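Local coordinates for purine nucleoside phosphorylase (Thermus thermophilus, PDB 1ODK), which catalyses the phosphate-dependent cleavage of purine nucleosides, releasing the free base and ribose 1-phosphate, at the interface of chains A and B. Residues are numbered along the deposited sequence; one frame, centred on the assembly and turned at random. Chains: chain A/B, Purine nucleoside phosphorylase.

The interface of chains A and B. Residues chain A 66, 68, 157-158, 180; chain B 68, 72, 115, 118.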
# COMPACT_ATOMS: atom_id res chain seq x y z
N GLY A 66 -3.97 -12.41 -20.23
CA GLY A 66 -3.41 -11.52 -19.22
C GLY A 66 -3.08 -10.13 -19.70
O GLY A 66 -2.76 -9.93 -20.88
N PRO A 68 -0.46 -8.35 -19.09
CA PRO A 68 0.91 -8.09 -19.55
C PRO A 68 1.05 -8.37 -21.05
O PRO A 68 1.69 -7.61 -21.77
CB PRO A 68 1.75 -9.03 -18.69
CG PRO A 68 0.97 -9.07 -17.40
CD PRO A 68 -0.46 -9.23 -17.90
N ASP A 157 -5.30 -11.08 -12.58
CA ASP A 157 -4.04 -11.69 -12.98
C ASP A 157 -3.97 -13.19 -12.68
O ASP A 157 -3.48 -13.96 -13.49
CB ASP A 157 -2.87 -11.01 -12.26
CG ASP A 157 -2.45 -9.71 -12.91
OD1 ASP A 157 -1.71 -8.95 -12.25
OD2 ASP A 157 -2.85 -9.44 -14.07
N ALA A 158 -4.44 -13.58 -11.50
CA ALA A 158 -4.37 -14.98 -11.08
C ALA A 158 -5.67 -15.75 -11.28
O ALA A 158 -6.51 -15.83 -10.39
CB ALA A 158 -3.92 -15.06 -9.62
N MET A 180 -9.31 -11.08 -18.07
CA MET A 180 -7.92 -10.75 -17.78
C MET A 180 -7.24 -9.78 -18.74
O MET A 180 -6.02 -9.85 -18.92
CB MET A 180 -7.11 -12.06 -17.73
CG MET A 180 -7.69 -13.11 -16.79
SD MET A 180 -6.90 -14.74 -16.95
CE MET A 180 -5.21 -14.34 -16.51
N PRO B 68 0.51 -13.89 -15.62
CA PRO B 68 -0.85 -14.43 -15.60
C PRO B 68 -0.97 -15.64 -16.52
O PRO B 68 -1.61 -16.64 -16.19
CB PRO B 68 -1.70 -13.25 -16.10
CG PRO B 68 -0.92 -12.05 -15.65
CD PRO B 68 0.51 -12.46 -15.98
N ILE B 72 -1.23 -19.79 -15.29
CA ILE B 72 -2.28 -20.68 -15.76
C ILE B 72 -1.66 -21.97 -16.30
O ILE B 72 -2.15 -23.07 -16.03
CB ILE B 72 -3.10 -20.02 -16.89
CG1 ILE B 72 -4.10 -19.03 -16.28
CG2 ILE B 72 -3.80 -21.08 -17.74
CD1 ILE B 72 -4.77 -18.13 -17.32
N THR B 115 0.38 -11.04 -10.47
CA THR B 115 -0.05 -12.42 -10.28
C THR B 115 0.45 -12.94 -8.93
O THR B 115 -0.32 -13.52 -8.17
CB THR B 115 0.46 -13.34 -11.41
OG1 THR B 115 -0.05 -12.86 -12.67
CG2 THR B 115 -0.01 -14.77 -11.20
N GLN B 118 -1.52 -11.23 -6.23
CA GLN B 118 -2.86 -11.75 -5.99
C GLN B 118 -2.81 -13.04 -5.15
O GLN B 118 -3.55 -13.18 -4.19
CB GLN B 118 -3.58 -12.02 -7.31
CG GLN B 118 -5.09 -12.20 -7.16
CD GLN B 118 -5.79 -12.41 -8.49
OE1 GLN B 118 -5.44 -11.81 -9.50
NE2 GLN B 118 -6.81 -13.27 -8.48
O HOH W 1 -3.18 -16.58 -13.95
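B:Gln118, on helix 114-120, reaches the A:Asp157-A:Ala158 loop of the neighbouring subunit. Its amide oxygen OE1 accepts two backbone hydrogen bonds. A:Ala158 N lies 2.9 Å from OE1, and its N-H points almost straight at it, yet this donor sits well above the carbonyl plane. A:Asp157 N, 3.2 Å from OE1, approaches in that plane by a more bent bond. CG of B:Gln118 is anti to the backbone N (chi1 -164°), and the extended chain beyond it carries the amide to the loop. A:Ala158 CB packs against this amide, 3.4 Å from B:Gln118 CD. With an alanine here in place of B:Gln118, both loop N-H groups would probably lose this acceptor, and the A:Ala158 methyl the amide beside it.

The apolar contacts centre on B:Pro68, near the start of helix 67-79. CG and CD of its ring face the same atoms of its twin A:Pro68, with B:Pro68 CG 3.6 Å from A:Pro68 CD. A:Met180 bends at chi3 (61°), and its methyl CE touches both B:Pro68 CB and B:Ile72 CD1, the latter at 3.9 Å. A:Asp157 runs beside B:Pro68 and slants across B:Thr115, with CB 3.7 Å from B:Thr115 CA.

The patch and its two-fold twin probably help hold the two chains together as a dimer within the deposited hexamer. Water 1 bridges the chains, 2.7 Å from both A:Asp157 O and B:Pro68 O.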